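Local structure of YncI copper-binding domain-containing protein (Nocardia farcinica, 3ESM) at residues A[17-22]-A[87-92]; A[24-29]-A[107-112]; A[30-35]-A[79-84]; A[39-44]-A[99-104]. The protein is not characterised in detail but, as a YcnI-like domain with an immunoglobulin-like fold cut from a longer, probably membrane-anchored protein, may bind copper. The protein carries 2 engineered substitutions. One frame throughout, in Å; residues are numbered along the deposited sequence. Where two conformers were deposited one is given.

Interaction 1. Residues A[17-22]-A[87-92]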
loop_
_atom_site.group_PDB
_atom_site.type_symbol
_atom_site.label_atom_id
_atom_site.label_comp_id
_atom_site.label_asym_id
_atom_site.label_seq_id
_atom_site.Cartn_x
_atom_site.Cartn_y
_atom_site.Cartn_z
ATOM N N TYR A 17 -13.273 23.848 -3.927
ATOM C CA TYR A 17 -13.561 22.497 -3.483
ATOM C C TYR A 17 -13.991 21.710 -4.663
ATOM O O TYR A 17 -14.877 22.152 -5.423
ATOM C CB TYR A 17 -14.796 22.510 -2.625
ATOM C CG TYR A 17 -14.483 22.767 -1.265
ATOM C CD1 TYR A 17 -14.428 21.728 -0.391
ATOM C CD2 TYR A 17 -14.209 24.047 -0.841
ATOM C CE1 TYR A 17 -14.151 21.928 0.833
ATOM C CE2 TYR A 17 -13.915 24.269 0.425
ATOM C CZ TYR A 17 -13.875 23.184 1.261
ATOM O OH TYR A 17 -13.582 23.322 2.586
ATOM N N SER A 18 -13.410 20.531 -4.864
ATOM C CA SER A 18 -13.847 19.741 -6.023
ATOM C C SER A 18 -14.020 18.292 -5.634
ATOM O O SER A 18 -13.322 17.826 -4.736
ATOM C CB SER A 18 -12.821 19.791 -7.165
ATOM O OG SER A 18 -12.763 21.072 -7.784
ATOM N N VAL A 19 -14.924 17.589 -6.313
ATOM C CA VAL A 19 -14.966 16.127 -6.247
ATOM C C VAL A 19 -13.934 15.643 -7.272
ATOM O O VAL A 19 -14.127 15.835 -8.483
ATOM C CB VAL A 19 -16.360 15.572 -6.629
ATOM C CG1 VAL A 19 -16.343 14.054 -6.683
ATOM C CG2 VAL A 19 -17.437 16.048 -5.636
ATOM N N VAL A 20 -12.855 15.003 -6.801
ATOM C CA VAL A 20 -11.778 14.529 -7.679
ATOM C C VAL A 20 -11.897 13.038 -7.865
ATOM O O VAL A 20 -12.011 12.306 -6.887
ATOM C CB VAL A 20 -10.395 14.856 -7.072
ATOM C CG1 VAL A 20 -9.237 14.366 -7.975
ATOM C CG2 VAL A 20 -10.294 16.349 -6.866
ATOM N N THR A 21 -11.908 12.604 -9.119
ATOM C CA THR A 21 -12.071 11.192 -9.430
ATOM C C THR A 21 -10.754 10.684 -9.971
ATOM O O THR A 21 -10.242 11.230 -10.950
ATOM C CB THR A 21 -13.143 10.995 -10.508
ATOM O OG1 THR A 21 -14.444 11.293 -9.974
ATOM C CG2 THR A 21 -13.113 9.543 -11.042
ATOM N N PHE A 22 -10.189 9.655 -9.332
ATOM C CA PHE A 22 -8.950 9.011 -9.805
ATOM C C PHE A 22 -9.336 7.728 -10.505
ATOM O O PHE A 22 -9.951 6.860 -9.892
ATOM C CB PHE A 22 -7.999 8.714 -8.638
ATOM C CG PHE A 22 -7.512 9.951 -7.966
ATOM C CD1 PHE A 22 -6.466 10.680 -8.515
ATOM C CD2 PHE A 22 -8.116 10.405 -6.808
ATOM C CE1 PHE A 22 -6.031 11.850 -7.908
ATOM C CE2 PHE A 22 -7.689 11.590 -6.185
ATOM C CZ PHE A 22 -6.661 12.316 -6.746
ATOM N N ARG A 87 -12.745 3.686 -10.505
ATOM C CA ARG A 87 -12.733 5.065 -10.020
ATOM C C ARG A 87 -12.697 5.135 -8.492
ATOM O O ARG A 87 -13.373 4.364 -7.798
ATOM C CB ARG A 87 -13.951 5.839 -10.533
ATOM C CG ARG A 87 -14.016 6.044 -12.032
ATOM C CD ARG A 87 -15.364 6.708 -12.377
ATOM N NE ARG A 87 -16.452 6.036 -11.657
ATOM C CZ ARG A 87 -17.139 6.569 -10.641
ATOM N NH1 ARG A 87 -16.880 7.807 -10.220
ATOM N NH2 ARG A 87 -18.105 5.866 -10.045
ATOM N N PHE A 88 -11.880 6.038 -7.978
ATOM C CA PHE A 88 -11.767 6.261 -6.544
ATOM C C PHE A 88 -12.039 7.752 -6.404
ATOM O O PHE A 88 -11.335 8.578 -7.017
ATOM C CB PHE A 88 -10.343 5.944 -6.092
ATOM C CG PHE A 88 -9.982 4.497 -6.209
ATOM C CD1 PHE A 88 -10.232 3.623 -5.161
ATOM C CD2 PHE A 88 -9.382 4.013 -7.369
ATOM C CE1 PHE A 88 -9.896 2.279 -5.265
ATOM C CE2 PHE A 88 -9.047 2.668 -7.473
ATOM C CZ PHE A 88 -9.310 1.817 -6.424
ATOM N N VAL A 89 -12.998 8.106 -5.557
ATOM C CA VAL A 89 -13.505 9.484 -5.560
ATOM C C VAL A 89 -13.353 10.144 -4.193
ATOM O O VAL A 89 -13.697 9.572 -3.138
ATOM C CB VAL A 89 -14.999 9.527 -5.942
ATOM C CG1 VAL A 89 -15.505 10.950 -5.837
ATOM C CG2 VAL A 89 -15.215 8.935 -7.325
ATOM N N VAL A 90 -12.761 11.335 -4.191
ATOM C CA VAL A 90 -12.606 12.047 -2.935
ATOM C C VAL A 90 -12.960 13.523 -3.153
ATOM O O VAL A 90 -12.550 14.115 -4.140
ATOM C CB VAL A 90 -11.178 11.877 -2.363
ATOM C CG1 VAL A 90 -10.103 12.471 -3.311
ATOM C CG2 VAL A 90 -11.051 12.414 -0.912
ATOM N N SER A 91 -13.720 14.089 -2.229
ATOM C CA SER A 91 -14.096 15.493 -2.311
ATOM C C SER A 91 -13.185 16.286 -1.398
ATOM O O SER A 91 -13.147 16.034 -0.199
ATOM C CB SER A 91 -15.536 15.664 -1.851
ATOM O OG SER A 91 -15.853 17.037 -1.727
ATOM N N ILE A 92 -12.453 17.245 -1.964
ATOM C CA ILE A 92 -11.451 17.941 -1.168
ATOM C C ILE A 92 -11.481 19.439 -1.411
ATOM O O ILE A 92 -11.920 19.917 -2.478
ATOM C CB ILE A 92 -10.029 17.442 -1.516
ATOM C CG1 ILE A 92 -9.696 17.709 -2.992
ATOM C CG2 ILE A 92 -9.918 15.964 -1.183
ATOM C CD1 ILE A 92 -8.264 17.297 -3.452
#
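Phe22 and Phe88 sit opposite each other as an antiparallel hydrogen-bonded pair, with Phe22 CB and Phe88 CB 4.4 Å apart. Their backbones exchange two bonds: Phe22 N to Phe88 O at 2.8 Å, almost straight at 176°, and Phe88 N to Phe22 O, more bent. Val20 with Val90 and Ser18 with Ile92 repeat the pattern, so six N-H...O=C bonds join the strands, whose axes run 159° apart. CA-H...O contacts add to these, as from Val89 CA to Val20 O.

The Phe22 side chain can be followed outward. CB lies near Phe88 O; CG stands anti to the carbonyl carbon (chi1 -64°), beside the backbone N; CD2 comes to 3.7 Å from Phe88 O; and CE2 meets Val90 CG1 at 3.9 Å, the methyl lying at the ring edge and in its plane. Beyond this pair the same ring meets Phe103 edge-to-face.

These are central strands of one antiparallel sheet of an immunoglobulin-like sandwich. Ser18, Val20, Phe22, Phe88, Val90 and Ile92 share one face; Phe22 and Ile92 reach strand 33-43 of the other sheet, Val20 CG2 touches Ile92 CD1 at 4.1 Å, and Phe88 turns away toward Trp54 and Trp71.

Val19, Thr21, Val89 and Ser91 lie on the opposite face. Val19 CG1 and Val89 CG1, each anti to its backbone N, are pressed to 3.3 Å, tighter than normal van der Waals contact. Thr21 divides its branches: OG1 lies 3.6 Å from Val89 CG2, while CG2 rests against the aliphatic CB, CG and CD of Arg87.

Interaction 2. Residues A[24-29]-A[107-112]; sequences VPTESE and QTYSDG
Tyr109 and Gln107 both reach from their strand toward the backbone of 24-29, and each ends on a main-chain polar atom. The Tyr109 ring arrives by its hydroxyl end: Glu27 N lies at the ring edge, in plane, and donates to Tyr109 OH at 2.7 Å (154°). CH groups approach Tyr109 CE1 obliquely from opposite sides of the ring plane: Thr26 CG2 at 3.8 Å, the two side chains sliding past each other in opposite directions, and Ser28 CB at 3.9 Å.

Gln107 has CG anti to the backbone N (chi1 -179°) and stays extended beyond it. Its NE2 donates to Pro25 O at 2.9 Å, approaching from above the carbonyl plane, 36° out of it. Val24 meets this amide tip to tip, with Val24 CG1 3.4 Å from Gln107 NE2. The buried amide is held from further directions: NE2 also bonds Thr33 OG1, while OE1 accepts from Trp117 NE1. Thr26 OG1 bonds Thr33 OG1 in turn.

The 107-112 segment closes with a type I beta turn from Tyr109 to Gly112. Side chains of strand 100-109 in one sheet bond Pro25 O and Glu27 N at the end of strand 18-25 in the other, a link between the two sheets of an immunoglobulin-like sandwich.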
loop_
_atom_site.group_PDB
_atom_site.type_symbol
_atom_site.label_atom_id
_atom_site.label_comp_id
_atom_site.label_asym_id
_atom_site.label_seq_id
_atom_site.Cartn_x
_atom_site.Cartn_y
_atom_site.Cartn_z
ATOM N N VAL A 24 -8.080 4.424 -12.179
ATOM C CA VAL A 24 -6.878 3.617 -12.078
ATOM C C VAL A 24 -6.946 2.341 -12.910
ATOM O O VAL A 24 -7.867 1.534 -12.723
ATOM C CB VAL A 24 -6.709 3.183 -10.623
ATOM C CG1 VAL A 24 -5.458 2.281 -10.447
ATOM C CG2 VAL A 24 -6.682 4.445 -9.713
ATOM N N PRO A 25 -5.964 2.138 -13.804
ATOM C CA PRO A 25 -5.970 0.931 -14.636
ATOM C C PRO A 25 -5.249 -0.200 -13.951
ATOM O O PRO A 25 -4.230 0.031 -13.340
ATOM C CB PRO A 25 -5.108 1.336 -15.823
ATOM C CG PRO A 25 -4.057 2.265 -15.195
ATOM C CD PRO A 25 -4.852 3.047 -14.160
ATOM N N THR A 26 -5.745 -1.430 -14.100
ATOM C CA THR A 26 -4.995 -2.580 -13.633
ATOM C C THR A 26 -4.064 -3.050 -14.740
ATOM O O THR A 26 -4.508 -3.623 -15.729
ATOM C CB THR A 26 -5.963 -3.694 -13.146
ATOM O OG1 THR A 26 -6.626 -3.221 -11.964
ATOM C CG2 THR A 26 -5.205 -4.952 -12.778
ATOM N N GLU A 27 -2.775 -2.764 -14.578
ATOM C CA GLU A 27 -1.776 -3.024 -15.625
ATOM C C GLU A 27 -0.971 -4.275 -15.339
ATOM O O GLU A 27 0.255 -4.251 -15.234
ATOM C CB GLU A 27 -0.906 -1.779 -15.831
ATOM C CG GLU A 27 -1.766 -0.699 -16.473
ATOM C CD GLU A 27 -1.061 0.615 -16.790
ATOM O OE1 GLU A 27 -1.699 1.419 -17.511
ATOM O OE2 GLU A 27 0.098 0.854 -16.355
ATOM N N SER A 28 -1.697 -5.369 -15.192
ATOM C CA SER A 28 -1.112 -6.670 -15.043
ATOM C C SER A 28 -2.006 -7.599 -15.824
ATOM O O SER A 28 -3.203 -7.341 -15.985
ATOM C CB SER A 28 -1.113 -7.111 -13.575
ATOM O OG SER A 28 -0.756 -8.473 -13.476
ATOM N N GLU A 29 -1.443 -8.700 -16.293
ATOM C CA GLU A 29 -2.296 -9.711 -16.913
ATOM C C GLU A 29 -2.866 -10.715 -15.913
ATOM O O GLU A 29 -3.780 -11.472 -16.247
ATOM C CB GLU A 29 -1.545 -10.422 -18.028
ATOM C CG GLU A 29 -1.265 -9.476 -19.174
ATOM C CD GLU A 29 -0.712 -10.198 -20.370
ATOM O OE1 GLU A 29 -0.149 -11.302 -20.175
ATOM O OE2 GLU A 29 -0.857 -9.667 -21.495
ATOM N N GLN A 107 -0.117 2.311 -5.929
ATOM C CA GLN A 107 -1.152 1.316 -6.300
ATOM C C GLN A 107 -0.679 -0.071 -5.910
ATOM O O GLN A 107 0.340 -0.536 -6.408
ATOM C CB GLN A 107 -1.356 1.369 -7.825
ATOM C CG GLN A 107 -2.413 0.411 -8.387
ATOM C CD GLN A 107 -2.418 0.443 -9.929
ATOM O OE1 GLN A 107 -1.636 1.189 -10.520
ATOM N NE2 GLN A 107 -3.300 -0.335 -10.565
ATOM N N THR A 108 -1.435 -0.774 -5.059
ATOM C CA THR A 108 -1.032 -2.084 -4.617
ATOM C C THR A 108 -1.746 -3.152 -5.420
ATOM O O THR A 108 -2.979 -3.049 -5.622
ATOM C CB THR A 108 -1.407 -2.291 -3.119
ATOM O OG1 THR A 108 -0.682 -1.360 -2.283
ATOM C CG2 THR A 108 -1.098 -3.708 -2.693
ATOM N N TYR A 109 -0.988 -4.187 -5.818
ATOM C CA TYR A 109 -1.541 -5.343 -6.535
ATOM C C TYR A 109 -1.592 -6.569 -5.663
ATOM O O TYR A 109 -0.837 -6.676 -4.694
ATOM C CB TYR A 109 -0.673 -5.663 -7.736
ATOM C CG TYR A 109 -0.908 -4.730 -8.900
ATOM C CD1 TYR A 109 -1.714 -5.121 -9.960
ATOM C CD2 TYR A 109 -0.290 -3.485 -8.960
ATOM C CE1 TYR A 109 -1.904 -4.315 -11.039
ATOM C CE2 TYR A 109 -0.462 -2.666 -10.067
ATOM C CZ TYR A 109 -1.278 -3.094 -11.102
ATOM O OH TYR A 109 -1.500 -2.311 -12.224
ATOM N N SER A 110 -2.497 -7.484 -6.014
ATOM C CA SER A 110 -2.692 -8.697 -5.244
ATOM C C SER A 110 -1.456 -9.568 -5.095
ATOM O O SER A 110 -1.390 -10.403 -4.170
ATOM C CB SER A 110 -3.788 -9.504 -5.898
ATOM O OG SER A 110 -3.477 -9.753 -7.256
ATOM N N ASP A 111 -0.513 -9.441 -6.022
ATOM C CA ASP A 111 0.730 -10.249 -5.954
ATOM C C ASP A 111 1.821 -9.630 -5.079
ATOM O O ASP A 111 2.973 -10.131 -5.029
ATOM C CB ASP A 111 1.285 -10.521 -7.364
ATOM C CG ASP A 111 1.695 -9.263 -8.089
ATOM O OD1 ASP A 111 1.689 -8.171 -7.473
ATOM O OD2 ASP A 111 2.001 -9.366 -9.319
ATOM N N GLY A 112 1.481 -8.540 -4.392
ATOM C CA GLY A 112 2.411 -7.911 -3.474
ATOM C C GLY A 112 3.152 -6.704 -4.035
ATOM O O GLY A 112 3.763 -5.960 -3.274
#

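Interaction 3. Residues A[30-35]-A[79-84]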
loop_
_atom_site.group_PDB
_atom_site.type_symbol
_atom_site.label_atom_id
_atom_site.label_comp_id
_atom_site.label_asym_id
_atom_site.label_seq_id
_atom_site.Cartn_x
_atom_site.Cartn_y
_atom_site.Cartn_z
ATOM N N THR A 30 -2.344 -10.717 -14.690
ATOM C CA THR A 30 -2.764 -11.690 -13.707
ATOM C C THR A 30 -3.170 -11.112 -12.349
ATOM O O THR A 30 -4.054 -11.649 -11.681
ATOM C CB THR A 30 -1.653 -12.692 -13.453
ATOM O OG1 THR A 30 -0.419 -11.977 -13.243
ATOM C CG2 THR A 30 -1.526 -13.615 -14.674
ATOM N N ALA A 31 -2.519 -10.039 -11.931
ATOM C CA ALA A 31 -2.739 -9.513 -10.568
ATOM C C ALA A 31 -3.792 -8.397 -10.606
ATOM O O ALA A 31 -3.975 -7.742 -11.644
ATOM C CB ALA A 31 -1.440 -8.981 -10.035
ATOM N N ALA A 32 -4.478 -8.180 -9.476
ATOM C CA ALA A 32 -5.588 -7.226 -9.414
ATOM C C ALA A 32 -5.200 -6.061 -8.509
ATOM O O ALA A 32 -4.338 -6.227 -7.653
ATOM C CB ALA A 32 -6.807 -7.924 -8.835
ATOM N N THR A 33 -5.797 -4.897 -8.711
ATOM C CA THR A 33 -5.520 -3.777 -7.816
ATOM C C THR A 33 -6.338 -3.979 -6.529
ATOM O O THR A 33 -7.574 -4.071 -6.587
ATOM C CB THR A 33 -5.929 -2.441 -8.423
ATOM O OG1 THR A 33 -5.137 -2.217 -9.598
ATOM C CG2 THR A 33 -5.685 -1.307 -7.405
ATOM N N THR A 34 -5.637 -3.964 -5.398
ATOM C CA THR A 34 -6.275 -4.184 -4.073
ATOM C C THR A 34 -6.211 -3.011 -3.107
ATOM O O THR A 34 -6.935 -2.987 -2.097
ATOM C CB THR A 34 -5.693 -5.408 -3.364
ATOM O OG1 THR A 34 -4.279 -5.213 -3.161
ATOM C CG2 THR A 34 -5.960 -6.661 -4.220
ATOM N N ALA A 35 -5.409 -2.004 -3.432
ATOM C CA ALA A 35 -5.438 -0.767 -2.621
ATOM C C ALA A 35 -4.881 0.380 -3.447
ATOM O O ALA A 35 -4.105 0.176 -4.396
ATOM C CB ALA A 35 -4.611 -0.929 -1.380
ATOM N N GLY A 79 -10.693 -7.347 -5.787
ATOM C CA GLY A 79 -10.067 -6.122 -6.309
ATOM C C GLY A 79 -10.268 -5.926 -7.806
ATOM O O GLY A 79 -11.060 -6.642 -8.440
ATOM N N VAL A 80 -9.594 -4.934 -8.382
ATOM C CA VAL A 80 -9.858 -4.549 -9.762
ATOM C C VAL A 80 -9.110 -5.467 -10.706
ATOM O O VAL A 80 -7.878 -5.573 -10.656
ATOM C CB VAL A 80 -9.433 -3.089 -10.002
ATOM C CG1 VAL A 80 -9.835 -2.624 -11.432
ATOM C CG2 VAL A 80 -10.000 -2.186 -8.902
ATOM N N GLN A 81 -9.857 -6.176 -11.556
ATOM C CA GLN A 81 -9.253 -7.259 -12.340
ATOM C C GLN A 81 -8.355 -6.794 -13.497
ATOM O O GLN A 81 -8.517 -5.682 -14.008
ATOM C CB GLN A 81 -10.355 -8.202 -12.840
ATOM C CG GLN A 81 -11.120 -8.886 -11.718
ATOM C CD GLN A 81 -10.183 -9.653 -10.831
ATOM O OE1 GLN A 81 -9.472 -10.544 -11.293
ATOM N NE2 GLN A 81 -10.132 -9.285 -9.556
ATOM N N PRO A 82 -7.400 -7.651 -13.919
ATOM C CA PRO A 82 -6.593 -7.327 -15.096
ATOM C C PRO A 82 -7.421 -6.707 -16.234
ATOM O O PRO A 82 -8.497 -7.196 -16.593
ATOM C CB PRO A 82 -5.991 -8.684 -15.483
ATOM C CG PRO A 82 -5.794 -9.380 -14.149
ATOM C CD PRO A 82 -7.053 -8.970 -13.357
ATOM N N GLY A 83 -6.935 -5.597 -16.776
ATOM C CA GLY A 83 -7.612 -5.001 -17.911
ATOM C C GLY A 83 -8.747 -4.064 -17.581
ATOM O O GLY A 83 -9.270 -3.402 -18.485
ATOM N N GLN A 84 -9.135 -3.992 -16.307
ATOM C CA GLN A 84 -10.269 -3.159 -15.898
ATOM C C GLN A 84 -9.748 -1.884 -15.259
ATOM O O GLN A 84 -8.568 -1.812 -14.885
ATOM C CB GLN A 84 -11.165 -3.892 -14.897
ATOM C CG GLN A 84 -11.764 -5.196 -15.417
ATOM C CD GLN A 84 -12.879 -4.949 -16.389
ATOM O OE1 GLN A 84 -13.698 -4.042 -16.202
ATOM N NE2 GLN A 84 -12.928 -5.758 -17.449
HETATM O O HOH W 1 -6.850 -11.166 -10.283
#
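Thr33 and Val80 form the tight part of this contact, a single antiparallel hydrogen-bonded bridge. Thr33 N gives a bond of 2.9 Å to Val80 O, in the carbonyl plane and on a lone pair, and Val80 N returns one of 2.8 Å to Thr33 O. Their side chains pack at the root, CB to CB at 3.9 Å, with Val80 CG2 resting over Thr33 O. Gly79 lies close against this bridge, its CA 3.2 Å from Thr33 O; a CB here would clash with that oxygen. On the same side of the bridge as Gly79, Ala32 CB lies 3.2 Å from Val80 O and 3.7 Å from Gln81 NE2.

Toward Thr30 the grip slackens. Pro82 CG lies 3.5 Å from Ala31 O, an oxygen that the packing buries without a hydrogen-bond partner. Gln81 bends at chi2 (-57°), and its NE2 folds back to Gly79 O, approaching from well above the carbonyl plane. Its OE1 accepts a hydrogen bond from a water that also donates to Thr30 O, so a single water links the two segments here.

Beyond the bridge, residues 33-35 enter strand 33-43, which pairs with strand 100-109, with a classic beta bulge where Thr34 and Ala35 face Thr108. The 79-84 loop, after strand 66-73, turns at Gln81-Gln84 into strand 85-93.

Interaction 4. Residues A[39-44]-A[99-104]; sequences TLPNVR and ETVSFP
Thr39 and Pro104 are joined by a backbone hydrogen bond: Thr39 N donates to Pro104 O at 2.8 Å, nearly straight (169°) and nearly along the C=O axis. Thr39 CB approaches the same oxygen to 3.4 Å and lies 4.0 Å from Pro104 CD, the two side chains crossing obliquely. A weaker CA-H...O contact runs from Phe103 CA to Thr39 O, which also lies at the edge of the Phe103 ring.

Water carries the pairing further. One molecule donates to both Thr39 O (2.9 Å) and Ser102 O (2.7 Å), bridging the backbones where they have begun to part.

The apolar contacts gather round Pro41, the centre of an inverse gamma turn. Its CD presses on Phe103 CE1 at 3.5 Å, and its CB and CG both touch Val101 CG2, the proline ring and valine crossing at about a right angle. Val101 offers the branch anti to its backbone N, CG2, to the proline. Leu40 CD2 meets Phe103 CD1 at 4.2 Å.

Here strands 33-43 and 100-109 diverge at one end of their shared sheet: strand 33-43 stays paired with strand 66-73, with a G1 bulge where Asn42 and Val43 face Ala66, while strand 100-109 pairs with strand 134-136. The Phe103 ring also packs on Ile92 of strand 85-93 and Leu135 of strand 134-136.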
loop_
_atom_site.group_PDB
_atom_site.type_symbol
_atom_site.label_atom_id
_atom_site.label_comp_id
_atom_site.label_asym_id
_atom_site.label_seq_id
_atom_site.Cartn_x
_atom_site.Cartn_y
_atom_site.Cartn_z
ATOM N N THR A 39 -1.649 10.877 -2.304
ATOM C CA THR A 39 -1.118 11.945 -1.460
ATOM C C THR A 39 -1.896 13.214 -1.768
ATOM O O THR A 39 -2.026 13.589 -2.941
ATOM C CB THR A 39 0.355 12.178 -1.808
ATOM O OG1 THR A 39 1.130 11.038 -1.417
ATOM C CG2 THR A 39 0.871 13.413 -1.114
ATOM N N LEU A 40 -2.450 13.865 -0.727
ATOM C CA LEU A 40 -3.313 15.032 -0.905
ATOM C C LEU A 40 -2.576 16.290 -0.513
ATOM O O LEU A 40 -1.661 16.256 0.287
ATOM C CB LEU A 40 -4.592 14.959 -0.053
ATOM C CG LEU A 40 -5.466 13.731 -0.346
ATOM C CD1 LEU A 40 -6.560 13.620 0.720
ATOM C CD2 LEU A 40 -6.087 13.867 -1.732
ATOM N N PRO A 41 -3.007 17.412 -1.079
ATOM C CA PRO A 41 -2.217 18.609 -0.882
ATOM C C PRO A 41 -2.617 19.312 0.446
ATOM O O PRO A 41 -2.994 20.507 0.481
ATOM C CB PRO A 41 -2.546 19.448 -2.126
ATOM C CG PRO A 41 -3.911 18.998 -2.556
ATOM C CD PRO A 41 -3.966 17.515 -2.178
ATOM N N ASN A 42 -2.552 18.547 1.534
ATOM C CA ASN A 42 -2.739 19.114 2.856
ATOM C C ASN A 42 -3.972 19.996 2.925
ATOM O O ASN A 42 -3.876 21.156 3.348
ATOM C CB ASN A 42 -1.512 19.910 3.260
ATOM C CG ASN A 42 -0.289 19.036 3.545
ATOM O OD1 ASN A 42 0.707 19.507 4.121
ATOM N ND2 ASN A 42 -0.345 17.781 3.136
ATOM N N VAL A 43 -5.118 19.437 2.558
ATOM C CA VAL A 43 -6.392 20.167 2.475
ATOM C C VAL A 43 -7.142 20.158 3.792
ATOM O O VAL A 43 -6.989 19.242 4.593
ATOM C CB VAL A 43 -7.312 19.579 1.366
ATOM C CG1 VAL A 43 -6.680 19.798 -0.012
ATOM C CG2 VAL A 43 -7.544 18.084 1.599
ATOM N N ARG A 44 -7.969 21.171 4.034
ATOM C CA ARG A 44 -8.748 21.190 5.275
ATOM C C ARG A 44 -9.820 20.102 5.263
ATOM O O ARG A 44 -10.116 19.474 6.299
ATOM C CB ARG A 44 -9.441 22.545 5.466
ATOM C CG ARG A 44 -8.552 23.730 5.468
ATOM C CD ARG A 44 -8.169 24.104 6.894
ATOM N NE ARG A 44 -7.973 22.889 7.676
ATOM C CZ ARG A 44 -7.138 22.776 8.703
ATOM N NH1 ARG A 44 -6.406 23.815 9.092
ATOM N NH2 ARG A 44 -7.036 21.615 9.329
ATOM N N GLU A 99 -1.187 27.156 -10.047
ATOM C CA GLU A 99 -1.687 26.824 -11.351
ATOM C C GLU A 99 -1.880 25.335 -11.490
ATOM O O GLU A 99 -2.754 24.897 -12.201
ATOM C CB GLU A 99 -0.674 27.241 -12.429
ATOM C CG GLU A 99 -0.476 28.747 -12.554
ATOM C CD GLU A 99 0.298 29.375 -11.401
ATOM O OE1 GLU A 99 1.205 28.711 -10.806
ATOM O OE2 GLU A 99 -0.007 30.566 -11.109
ATOM N N THR A 100 -1.021 24.579 -10.833
ATOM C CA THR A 100 -1.029 23.130 -10.998
ATOM C C THR A 100 -0.923 22.438 -9.645
ATOM O O THR A 100 -0.203 22.900 -8.776
ATOM C CB THR A 100 0.179 22.678 -11.813
ATOM O OG1 THR A 100 0.347 23.579 -12.927
ATOM C CG2 THR A 100 -0.061 21.273 -12.323
ATOM N N VAL A 101 -1.636 21.327 -9.474
ATOM C CA VAL A 101 -1.434 20.489 -8.268
ATOM C C VAL A 101 -1.316 19.013 -8.661
ATOM O O VAL A 101 -2.039 18.564 -9.547
ATOM C CB VAL A 101 -2.584 20.678 -7.252
ATOM C CG1 VAL A 101 -3.942 20.375 -7.877
ATOM C CG2 VAL A 101 -2.333 19.859 -5.929
ATOM N N SER A 102 -0.403 18.283 -8.027
ATOM C CA SER A 102 -0.233 16.860 -8.354
ATOM C C SER A 102 -0.662 16.027 -7.158
ATOM O O SER A 102 -0.617 16.502 -6.022
ATOM C CB SER A 102 1.192 16.522 -8.787
ATOM O OG SER A 102 1.428 17.206 -10.049
ATOM N N PHE A 103 -0.993 14.767 -7.452
ATOM C CA PHE A 103 -1.449 13.814 -6.434
ATOM C C PHE A 103 -0.662 12.520 -6.574
ATOM O O PHE A 103 -1.155 11.561 -7.123
ATOM C CB PHE A 103 -2.940 13.529 -6.581
ATOM C CG PHE A 103 -3.807 14.745 -6.535
ATOM C CD1 PHE A 103 -4.329 15.210 -5.333
ATOM C CD2 PHE A 103 -4.117 15.423 -7.704
ATOM C CE1 PHE A 103 -5.164 16.345 -5.290
ATOM C CE2 PHE A 103 -4.953 16.563 -7.683
ATOM C CZ PHE A 103 -5.471 17.028 -6.468
ATOM N N PRO A 104 0.552 12.497 -6.048
ATOM C CA PRO A 104 1.390 11.282 -6.126
ATOM C C PRO A 104 0.564 10.104 -5.569
ATOM O O PRO A 104 -0.149 10.290 -4.574
ATOM C CB PRO A 104 2.573 11.616 -5.224
ATOM C CG PRO A 104 2.684 13.123 -5.298
ATOM C CD PRO A 104 1.266 13.655 -5.463
HETATM O O HOH W 2 -0.980 16.220 -3.361
HETATM O O HOH W 3 1.094 8.399 -2.545
#

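From the N terminus, strand 18-25 enters first, and interaction 1 closes a long loop by pairing it with strand 85-93. Its continuation, 24-29, reaches 107-112 in interaction 2, so these two contacts cross along the chain. The next segment, 30-35, meets 79-84 in interaction 3, nested inside both loops and about 5 Å, centre to centre, from interaction 2; a probable Ser110 N to Ala32 O bond joins them. Farther along strand 33-43, interaction 4 nests within interaction 2 and crosses interactions 1 and 3. Interactions 2 and 3 tie the sheets at one end, while interactions 1 and 4 meet through Phe22, Ile92 and Phe103 between them.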